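Local coordinates for extracellular solute-binding protein (Conexibacter woesei, PDB 4P98), which probably binds a small solute outside the cell membrane and delivers it to an ABC transporter, as a lipoprotein of the BMP (PnrA-like) family, at residues 139-150 and 197-208; 273-283 and 295-306. All blocks are in the same frame, centred on the assembly; numbering follows the deposited sequence.

Contact 1: residues 139-150 and 197-208; sequences LRGVEKVGAVGG and LLDKGAQLLVAT
Gln203 CG stands beside its own backbone N (chi1 -61°) and the chain runs on extended, which carries OE1 to the backbone where the chain enters strand 144-149. There Gln203 OE1 accepts Glu143 N at 2.7 Å, nearly along the C=O axis, and Lys144 N at 3.1 Å, tilted from the carbonyl plane. Two bonds thus hold the amide oxygen, and Gln203 N returns one to Lys144 O. Parallel pairing follows, Gly146 bonding to Leu204 O through its N and to Val206 N through its O (2.8 Å). Val148 continues the ladder, its N to Val206 O and its O from Thr208 N. On one face Val206 CG2 lies 3.9 Å from Val145 CG1, under helix 154-170; Leu204 reaches Leu139 CD1 at about a right angle. On the other, Leu197 CD1 comes within 3.7 Å of Val148 CG2 and covers Gly146. A water bridges Gly150 N and Thr208 OG1, which also bonds His160. Helix 187-199 ends in a Schellman motif at Gly201, with Ala202 N bonded back to Leu197 O. Adjacent parallel strands with helices on both faces are the core of an alpha/beta lobe of a periplasmic-binding-protein fold.

Contact 2: residues 273-283 and 295-306; sequences LGNRGIVLTPI and QARVDALSERLA
Hydrogen bonding between loop 273-283 and helix 294-307 centres on Leu273 O, which accepts Ser302 OG at 2.6 Å. The serine has two conformers, and the bond, described for one, is to that extent doubtful. Here the hydroxyl stands anti to the backbone N (chi1 176°), turned to the loop, and approaches tilted 33° from the carbonyl plane. Arg276 N reaches the same oxygen from the opposite face, closing the type I turn from Leu273 to Arg276, so in this conformer one carbonyl serves both turn and helix. Just beyond, Asn275 OD1 accepts Gly277 N in an Asx turn. Softer contacts accompany these bonds: Gly274 CA directs a C-H at Ser302 O (3.6 Å), a CA-H...O contact, and Ala306 CB rests against Gly274 O in van der Waals contact.

The charged contact is weak in geometry. Arg276 bends at chi3 and brings NH1 to 3.7 Å from Asp299 OD1, a long salt bridge with guanidinium and carboxylate planes 79° apart; Val279 CG1 lies over one guanidinium face, offset toward its rim.

Apolar packing fills in around this. Leu305 CD1 meets Leu273 CB at 3.6 Å and also Leu273 CD1. Leu280 CD1 and Val298 CG2 come tip to tip at 3.8 Å, and Leu131 of helix 125-137 touches Leu273, Leu280 and Val298 alike. Toward the start of the helix segment, Ile283 CD1 lies 3.9 Å from Gln295 CB.

The arrangement is a partly exposed C-terminal helix packed on an irregular connection, which leaves edge strand 268-271 of one lobe and passes alongside strand 240-242 of the other, where Thr281 bonds to Thr243, in a two-lobed solute-binding-protein fold.

From the N terminus, contact 1 comes first: after helix 125-137, residues 139-150 lead into strand 144-149, and 46 residues later 197-208 return beside it, closing a loop that holds helix 154-170, strand 175-180 and most of helix 187-199. Contact 2 opens only after that loop has closed, beyond strand 268-271, and spans just 11 residues before helix 294-307 folds back on 273-283. The two are in series, neither nesting nor crossing. Their centres are 22 Å apart and their nearest atoms about 6 Å, without touching. Contact 1 joins neighbouring strands within the five-stranded sheet; contact 2 ties the C-terminal helix to the connection linking both sheets.

Contact 1: residues 139-150 and 197-208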
loop_
_atom_site.group_PDB
_atom_site.type_symbol
_atom_site.label_atom_id
_atom_site.label_comp_id
_atom_site.label_asym_id
_atom_site.label_seq_id
_atom_site.Cartn_x
_atom_site.Cartn_y
_atom_site.Cartn_z
ATOM N N LEU A 139 -13.331 16.154 3.500
ATOM C CA LEU A 139 -14.696 15.836 3.092
ATOM C C LEU A 139 -15.673 16.900 3.576
ATOM O O LEU A 139 -15.323 17.735 4.401
ATOM C CB LEU A 139 -15.115 14.473 3.650
ATOM C CG LEU A 139 -14.237 13.292 3.268
ATOM C CD1 LEU A 139 -14.733 12.040 3.987
ATOM C CD2 LEU A 139 -14.207 13.085 1.760
ATOM N N ARG A 140 -16.899 16.859 3.064
ATOM C CA ARG A 140 -17.921 17.850 3.435
ATOM C C ARG A 140 -18.836 17.292 4.507
ATOM O O ARG A 140 -19.469 16.261 4.290
ATOM C CB ARG A 140 -18.776 18.223 2.228
ATOM C CG ARG A 140 -18.123 19.191 1.255
ATOM C CD ARG A 140 -19.122 19.699 0.215
ATOM N NE ARG A 140 -19.721 18.596 -0.547
ATOM C CZ ARG A 140 -19.987 18.617 -1.854
ATOM N NH1 ARG A 140 -19.719 19.690 -2.598
ATOM N NH2 ARG A 140 -20.524 17.542 -2.429
ATOM N N GLY A 141 -18.899 17.973 5.652
ATOM C CA GLY A 141 -19.834 17.619 6.714
ATOM C C GLY A 141 -19.418 16.442 7.581
ATOM O O GLY A 141 -20.242 15.863 8.262
ATOM N N VAL A 142 -18.139 16.095 7.576
ATOM C CA VAL A 142 -17.652 14.974 8.378
ATOM C C VAL A 142 -16.854 15.533 9.538
ATOM O O VAL A 142 -15.714 15.957 9.365
ATOM C CB VAL A 142 -16.800 14.015 7.528
ATOM C CG1 VAL A 142 -16.221 12.896 8.390
ATOM C CG2 VAL A 142 -17.622 13.454 6.381
ATOM N N GLU A 143 -17.451 15.570 10.724
ATOM C CA GLU A 143 -16.770 16.150 11.873
ATOM C C GLU A 143 -16.291 15.105 12.870
ATOM O O GLU A 143 -15.501 15.432 13.757
ATOM C CB GLU A 143 -17.639 17.229 12.574
ATOM C CG GLU A 143 -17.827 18.555 11.800
ATOM C CD GLU A 143 -16.539 19.171 11.205
ATOM O OE1 GLU A 143 -15.576 19.514 11.941
ATOM O OE2 GLU A 143 -16.507 19.353 9.967
ATOM N N LYS A 144 -16.745 13.857 12.706
ATOM C CA LYS A 144 -16.373 12.744 13.590
ATOM C C LYS A 144 -15.883 11.571 12.739
ATOM O O LYS A 144 -16.603 11.093 11.871
ATOM C CB LYS A 144 -17.576 12.304 14.436
ATOM C CG LYS A 144 -18.047 13.342 15.441
ATOM C CD LYS A 144 -19.059 12.783 16.442
ATOM C CE LYS A 144 -19.409 13.834 17.490
ATOM N NZ LYS A 144 -20.470 13.369 18.422
ATOM N N VAL A 145 -14.659 11.118 13.001
ATOM C CA VAL A 145 -14.004 10.099 12.188
ATOM C C VAL A 145 -13.598 8.949 13.094
ATOM O O VAL A 145 -13.085 9.163 14.202
ATOM C CB VAL A 145 -12.728 10.644 11.500
ATOM C CG1 VAL A 145 -12.006 9.536 10.725
ATOM C CG2 VAL A 145 -13.076 11.805 10.579
ATOM N N GLY A 146 -13.826 7.730 12.608
ATOM C CA GLY A 146 -13.467 6.522 13.355
ATOM C C GLY A 146 -12.536 5.673 12.524
ATOM O O GLY A 146 -12.718 5.566 11.314
ATOM N N ALA A 147 -11.533 5.079 13.168
ATOM C CA ALA A 147 -10.578 4.218 12.471
ATOM C C ALA A 147 -10.442 2.887 13.182
ATOM O O ALA A 147 -10.375 2.827 14.410
ATOM C CB ALA A 147 -9.218 4.890 12.371
ATOM N N VAL A 148 -10.382 1.821 12.397
ATOM C CA VAL A 148 -10.177 0.492 12.957
ATOM C C VAL A 148 -8.941 -0.141 12.365
ATOM O O VAL A 148 -8.823 -0.272 11.147
ATOM C CB VAL A 148 -11.390 -0.448 12.747
ATOM C CG1 VAL A 148 -11.125 -1.800 13.388
ATOM C CG2 VAL A 148 -12.661 0.154 13.329
ATOM N N GLY A 149 -8.030 -0.545 13.254
ATOM C CA GLY A 149 -6.844 -1.308 12.882
ATOM C C GLY A 149 -6.792 -2.678 13.520
ATOM O O GLY A 149 -7.690 -3.060 14.285
ATOM N N GLY A 150 -5.728 -3.415 13.192
ATOM C CA GLY A 150 -5.509 -4.767 13.721
ATOM C C GLY A 150 -4.731 -4.791 15.031
ATOM O O GLY A 150 -5.162 -4.195 16.004
ATOM N N LEU A 197 -17.751 2.309 16.907
ATOM C CA LEU A 197 -17.413 3.697 16.558
ATOM C C LEU A 197 -18.600 4.403 15.891
ATOM O O LEU A 197 -18.866 5.574 16.155
ATOM C CB LEU A 197 -16.196 3.740 15.640
ATOM C CG LEU A 197 -14.913 3.187 16.268
ATOM C CD1 LEU A 197 -13.817 3.070 15.231
ATOM C CD2 LEU A 197 -14.460 4.059 17.411
ATOM N N LEU A 198 -19.312 3.671 15.043
ATOM C CA LEU A 198 -20.523 4.179 14.396
ATOM C C LEU A 198 -21.596 4.561 15.425
ATOM O O LEU A 198 -22.157 5.663 15.386
ATOM C CB LEU A 198 -21.049 3.110 13.451
ATOM C CG LEU A 198 -22.165 3.419 12.482
ATOM C CD1 LEU A 198 -21.736 4.546 11.548
ATOM C CD2 LEU A 198 -22.480 2.141 11.708
ATOM N N ASP A 199 -21.852 3.657 16.362
ATOM C CA ASP A 199 -22.817 3.900 17.440
ATOM C C ASP A 199 -22.472 5.121 18.288
ATOM O O ASP A 199 -23.359 5.830 18.746
ATOM C CB ASP A 199 -22.915 2.683 18.351
ATOM C CG ASP A 199 -23.538 1.487 17.672
ATOM O OD1 ASP A 199 -24.094 1.633 16.563
ATOM O OD2 ASP A 199 -23.459 0.383 18.250
ATOM N N LYS A 200 -21.182 5.359 18.486
ATOM C CA LYS A 200 -20.721 6.549 19.195
ATOM C C LYS A 200 -20.785 7.827 18.361
ATOM O O LYS A 200 -20.611 8.902 18.908
ATOM C CB LYS A 200 -19.296 6.347 19.728
ATOM C CG LYS A 200 -19.227 5.405 20.910
ATOM C CD LYS A 200 -17.781 5.155 21.272
ATOM C CE LYS A 200 -17.629 4.081 22.322
ATOM N NZ LYS A 200 -16.177 3.793 22.542
ATOM N N GLY A 201 -21.020 7.722 17.054
ATOM C CA GLY A 201 -21.216 8.905 16.214
ATOM C C GLY A 201 -20.287 9.128 15.035
ATOM O O GLY A 201 -20.389 10.161 14.375
ATOM N N ALA A 202 -19.403 8.175 14.741
ATOM C CA ALA A 202 -18.528 8.278 13.570
ATOM C C ALA A 202 -19.329 8.498 12.293
ATOM O O ALA A 202 -20.317 7.795 12.032
ATOM C CB ALA A 202 -17.662 7.036 13.422
ATOM N N GLN A 203 -18.899 9.488 11.511
ATOM C CA GLN A 203 -19.547 9.828 10.242
ATOM C C GLN A 203 -18.756 9.323 9.048
ATOM O O GLN A 203 -19.151 9.508 7.905
ATOM C CB GLN A 203 -19.754 11.344 10.151
ATOM C CG GLN A 203 -20.661 11.879 11.261
ATOM C CD GLN A 203 -20.614 13.391 11.407
ATOM O OE1 GLN A 203 -19.550 13.994 11.446
ATOM N NE2 GLN A 203 -21.777 14.003 11.517
ATOM N N LEU A 204 -17.633 8.669 9.339
ATOM C CA LEU A 204 -16.770 8.072 8.330
ATOM C C LEU A 204 -15.941 7.004 9.037
ATOM O O LEU A 204 -15.512 7.191 10.182
ATOM C CB LEU A 204 -15.836 9.135 7.737
ATOM C CG LEU A 204 -14.628 8.691 6.907
ATOM C CD1 LEU A 204 -15.029 8.425 5.469
ATOM C CD2 LEU A 204 -13.520 9.751 6.958
ATOM N N LEU A 205 -15.688 5.906 8.346
ATOM C CA LEU A 205 -14.924 4.811 8.938
ATOM C C LEU A 205 -13.691 4.523 8.103
ATOM O O LEU A 205 -13.797 4.229 6.922
ATOM C CB LEU A 205 -15.798 3.561 9.068
ATOM C CG LEU A 205 -16.861 3.659 10.172
ATOM C CD1 LEU A 205 -17.971 2.613 10.033
ATOM C CD2 LEU A 205 -16.232 3.604 11.552
ATOM N N VAL A 206 -12.523 4.591 8.736
ATOM C CA VAL A 206 -11.255 4.364 8.054
ATOM C C VAL A 206 -10.669 3.017 8.467
ATOM O O VAL A 206 -10.501 2.764 9.641
ATOM C CB VAL A 206 -10.238 5.466 8.405
ATOM C CG1 VAL A 206 -8.981 5.316 7.561
ATOM C CG2 VAL A 206 -10.859 6.839 8.204
ATOM N N ALA A 207 -10.359 2.182 7.482
ATOM C CA ALA A 207 -9.731 0.876 7.692
ATOM C C ALA A 207 -8.227 0.945 7.468
ATOM O O ALA A 207 -7.774 1.433 6.423
ATOM C CB ALA A 207 -10.321 -0.139 6.730
ATOM N N THR A 208 -7.456 0.418 8.414
ATOM C CA THR A 208 -6.016 0.229 8.188
ATOM C C THR A 208 -5.616 -1.228 8.026
ATOM O O THR A 208 -4.487 -1.521 7.621
ATOM C CB THR A 208 -5.180 0.843 9.305
ATOM O OG1 THR A 208 -5.489 0.214 10.546
ATOM C CG2 THR A 208 -5.455 2.328 9.392
HETATM O O HOH W 1 -4.217 -2.339 11.082
#

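Contact 2: residues 273-283 and 295-306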
loop_
_atom_site.group_PDB
_atom_site.type_symbol
_atom_site.label_atom_id
_atom_site.label_comp_id
_atom_site.label_asym_id
_atom_site.label_seq_id
_atom_site.Cartn_x
_atom_site.Cartn_y
_atom_site.Cartn_z
ATOM N N LEU A 273 4.380 9.911 -1.082
ATOM C CA LEU A 273 3.343 10.830 -1.555
ATOM C C LEU A 273 3.931 11.859 -2.498
ATOM O O LEU A 273 3.362 12.136 -3.554
ATOM C CB LEU A 273 2.674 11.538 -0.383
ATOM C CG LEU A 273 1.799 10.659 0.509
ATOM C CD1 LEU A 273 1.537 11.351 1.834
ATOM C CD2 LEU A 273 0.502 10.327 -0.204
ATOM N N GLY A 274 5.096 12.380 -2.125
ATOM C CA GLY A 274 5.791 13.393 -2.910
ATOM C C GLY A 274 6.119 13.015 -4.340
ATOM O O GLY A 274 6.079 13.859 -5.215
ATOM N N ASN A 275 6.449 11.751 -4.583
ATOM C CA ASN A 275 6.788 11.271 -5.935
ATOM C C ASN A 275 5.716 10.396 -6.612
ATOM O O ASN A 275 5.990 9.764 -7.634
ATOM C CB ASN A 275 8.140 10.530 -5.910
ATOM C CG ASN A 275 8.160 9.363 -4.924
ATOM O OD1 ASN A 275 7.158 8.714 -4.705
ATOM N ND2 ASN A 275 9.312 9.117 -4.318
ATOM N N ARG A 276 4.505 10.366 -6.047
ATOM C CA ARG A 276 3.377 9.571 -6.593
ATOM C C ARG A 276 3.630 8.045 -6.582
ATOM O O ARG A 276 3.014 7.285 -7.338
ATOM C CB ARG A 276 2.939 10.108 -7.968
ATOM C CG ARG A 276 2.537 11.591 -7.905
ATOM C CD ARG A 276 1.877 12.112 -9.184
ATOM N NE ARG A 276 0.958 11.132 -9.760
ATOM C CZ ARG A 276 -0.330 10.984 -9.443
ATOM N NH1 ARG A 276 -0.924 11.771 -8.543
ATOM N NH2 ARG A 276 -1.037 10.027 -10.039
ATOM N N GLY A 277 4.512 7.608 -5.681
ATOM C CA GLY A 277 4.687 6.189 -5.389
ATOM C C GLY A 277 3.527 5.705 -4.536
ATOM O O GLY A 277 3.185 4.529 -4.577
ATOM N N ILE A 278 2.969 6.616 -3.742
ATOM C CA ILE A 278 1.720 6.418 -3.012
ATOM C C ILE A 278 0.671 7.337 -3.636
ATOM O O ILE A 278 0.878 8.548 -3.727
ATOM C CB ILE A 278 1.856 6.756 -1.517
ATOM C CG1 ILE A 278 2.829 5.784 -0.845
ATOM C CG2 ILE A 278 0.490 6.717 -0.834
ATOM C CD1 ILE A 278 3.202 6.157 0.579
ATOM N N VAL A 279 -0.450 6.752 -4.050
ATOM C CA VAL A 279 -1.537 7.491 -4.704
ATOM C C VAL A 279 -2.891 6.985 -4.216
ATOM O O VAL A 279 -2.958 5.999 -3.492
ATOM C CB VAL A 279 -1.496 7.324 -6.236
ATOM C CG1 VAL A 279 -0.218 7.925 -6.814
ATOM C CG2 VAL A 279 -1.613 5.857 -6.644
ATOM N N LEU A 280 -3.956 7.671 -4.623
ATOM C CA LEU A 280 -5.319 7.212 -4.369
ATOM C C LEU A 280 -5.814 6.297 -5.467
ATOM O O LEU A 280 -5.464 6.456 -6.625
ATOM C CB LEU A 280 -6.275 8.402 -4.271
ATOM C CG LEU A 280 -6.091 9.338 -3.082
ATOM C CD1 LEU A 280 -7.123 10.442 -3.165
ATOM C CD2 LEU A 280 -6.172 8.623 -1.749
ATOM N N THR A 281 -6.638 5.320 -5.098
ATOM C CA THR A 281 -7.453 4.618 -6.075
ATOM C C THR A 281 -8.469 5.611 -6.650
ATOM O O THR A 281 -8.811 6.592 -5.990
ATOM C CB THR A 281 -8.268 3.497 -5.410
ATOM O OG1 THR A 281 -8.953 4.041 -4.276
ATOM C CG2 THR A 281 -7.371 2.367 -4.973
ATOM N N PRO A 282 -8.972 5.348 -7.868
ATOM C CA PRO A 282 -9.999 6.217 -8.448
ATOM C C PRO A 282 -11.110 6.538 -7.438
ATOM O O PRO A 282 -11.664 5.631 -6.822
ATOM C CB PRO A 282 -10.532 5.385 -9.616
ATOM C CG PRO A 282 -9.361 4.550 -10.041
ATOM C CD PRO A 282 -8.625 4.229 -8.768
ATOM N N ILE A 283 -11.404 7.821 -7.260
ATOM C CA ILE A 283 -12.333 8.279 -6.230
ATOM C C ILE A 283 -13.800 7.992 -6.582
ATOM O O ILE A 283 -14.214 8.159 -7.719
ATOM C CB ILE A 283 -12.149 9.791 -5.991
ATOM C CG1 ILE A 283 -10.765 10.063 -5.403
ATOM C CG2 ILE A 283 -13.212 10.357 -5.061
ATOM C CD1 ILE A 283 -10.288 11.489 -5.593
ATOM N N GLN A 295 -9.298 15.230 -5.664
ATOM C CA GLN A 295 -8.064 14.806 -6.311
ATOM C C GLN A 295 -7.083 15.965 -6.450
ATOM O O GLN A 295 -5.885 15.781 -6.232
ATOM C CB GLN A 295 -8.327 14.162 -7.674
ATOM C CG GLN A 295 -7.080 13.579 -8.338
ATOM C CD GLN A 295 -6.459 12.454 -7.524
ATOM O OE1 GLN A 295 -5.365 12.589 -6.957
ATOM N NE2 GLN A 295 -7.167 11.345 -7.445
ATOM N N ALA A 296 -7.595 17.150 -6.793
ATOM C CA ALA A 296 -6.761 18.348 -6.902
ATOM C C ALA A 296 -6.123 18.677 -5.558
ATOM O O ALA A 296 -4.954 19.037 -5.496
ATOM C CB ALA A 296 -7.575 19.541 -7.420
ATOM N N ARG A 297 -6.883 18.534 -4.477
ATOM C CA ARG A 297 -6.349 18.786 -3.146
ATOM C C ARG A 297 -5.225 17.818 -2.763
ATOM O O ARG A 297 -4.245 18.206 -2.132
ATOM C CB ARG A 297 -7.443 18.715 -2.095
ATOM C CG ARG A 297 -8.560 19.722 -2.272
ATOM C CD ARG A 297 -9.355 19.833 -1.000
ATOM N NE ARG A 297 -10.703 20.336 -1.236
ATOM C CZ ARG A 297 -11.546 20.677 -0.269
ATOM N NH1 ARG A 297 -11.190 20.567 1.004
ATOM N NH2 ARG A 297 -12.757 21.129 -0.580
ATOM N N VAL A 298 -5.382 16.554 -3.133
ATOM C CA VAL A 298 -4.362 15.541 -2.864
ATOM C C VAL A 298 -3.119 15.770 -3.733
ATOM O O VAL A 298 -1.976 15.626 -3.264
ATOM C CB VAL A 298 -4.939 14.133 -3.090
ATOM C CG1 VAL A 298 -3.844 13.078 -3.114
ATOM C CG2 VAL A 298 -5.973 13.838 -2.009
ATOM N N ASP A 299 -3.351 16.113 -4.995
ATOM C CA ASP A 299 -2.271 16.491 -5.901
ATOM C C ASP A 299 -1.458 17.660 -5.339
ATOM O O ASP A 299 -0.229 17.641 -5.403
ATOM C CB ASP A 299 -2.815 16.858 -7.296
ATOM C CG ASP A 299 -3.432 15.670 -8.039
ATOM O OD1 ASP A 299 -3.210 14.508 -7.649
ATOM O OD2 ASP A 299 -4.145 15.906 -9.035
ATOM N N ALA A 300 -2.127 18.668 -4.782
ATOM C CA ALA A 300 -1.419 19.823 -4.220
ATOM C C ALA A 300 -0.628 19.420 -2.978
ATOM O O ALA A 300 0.496 19.875 -2.778
ATOM C CB ALA A 300 -2.384 20.959 -3.900
ATOM N N LEU A 301 -1.213 18.556 -2.150
ATOM C CA LEU A 301 -0.494 18.012 -0.989
ATOM C C LEU A 301 0.795 17.313 -1.417
ATOM O O LEU A 301 1.846 17.504 -0.791
ATOM C CB LEU A 301 -1.388 17.036 -0.191
ATOM C CG LEU A 301 -0.690 16.127 0.827
ATOM C CD1 LEU A 301 -0.158 16.933 2.001
ATOM C CD2 LEU A 301 -1.619 15.020 1.307
ATOM N N SER A 302 0.706 16.495 -2.460
ATOM C CA SER A 302 1.861 15.783 -2.976
ATOM C C SER A 302 2.954 16.763 -3.414
ATOM O O SER A 302 4.142 16.544 -3.150
ATOM C CB SER A 302 1.433 14.901 -4.142
ATOM O OG SER A 302 2.543 14.255 -4.733
ATOM N N GLU A 303 2.533 17.851 -4.052
ATOM C CA GLU A 303 3.464 18.889 -4.542
ATOM C C GLU A 303 4.172 19.591 -3.377
ATOM O O GLU A 303 5.384 19.814 -3.418
ATOM C CB GLU A 303 2.692 19.883 -5.424
ATOM C CG GLU A 303 2.176 19.262 -6.716
ATOM C CD GLU A 303 1.017 20.023 -7.366
ATOM O OE1 GLU A 303 0.696 21.151 -6.935
ATOM O OE2 GLU A 303 0.426 19.484 -8.329
ATOM N N ARG A 304 3.426 19.903 -2.320
ATOM C CA ARG A 304 4.024 20.472 -1.110
ATOM C C ARG A 304 5.046 19.540 -0.469
ATOM O O ARG A 304 6.071 19.992 0.050
ATOM C CB ARG A 304 2.954 20.861 -0.088
ATOM C CG ARG A 304 2.034 21.979 -0.565
ATOM C CD ARG A 304 1.307 22.663 0.587
ATOM N NE ARG A 304 0.451 21.756 1.358
ATOM C CZ ARG A 304 -0.743 21.301 0.968
ATOM N NH1 ARG A 304 -1.262 21.640 -0.211
ATOM N NH2 ARG A 304 -1.424 20.486 1.771
ATOM N N LEU A 305 4.776 18.237 -0.499
ATOM C CA LEU A 305 5.739 17.264 0.013
ATOM C C LEU A 305 6.952 17.161 -0.905
ATOM O O LEU A 305 8.095 17.070 -0.440
ATOM C CB LEU A 305 5.072 15.893 0.186
ATOM C CG LEU A 305 4.082 15.889 1.354
ATOM C CD1 LEU A 305 3.121 14.711 1.277
ATOM C CD2 LEU A 305 4.803 15.880 2.678
ATOM N N ALA A 306 6.712 17.171 -2.209
ATOM C CA ALA A 306 7.816 17.096 -3.180
ATOM C C ALA A 306 8.808 18.261 -3.009
ATOM O O ALA A 306 10.011 18.072 -3.135
ATOM C CB ALA A 306 7.270 17.065 -4.601
#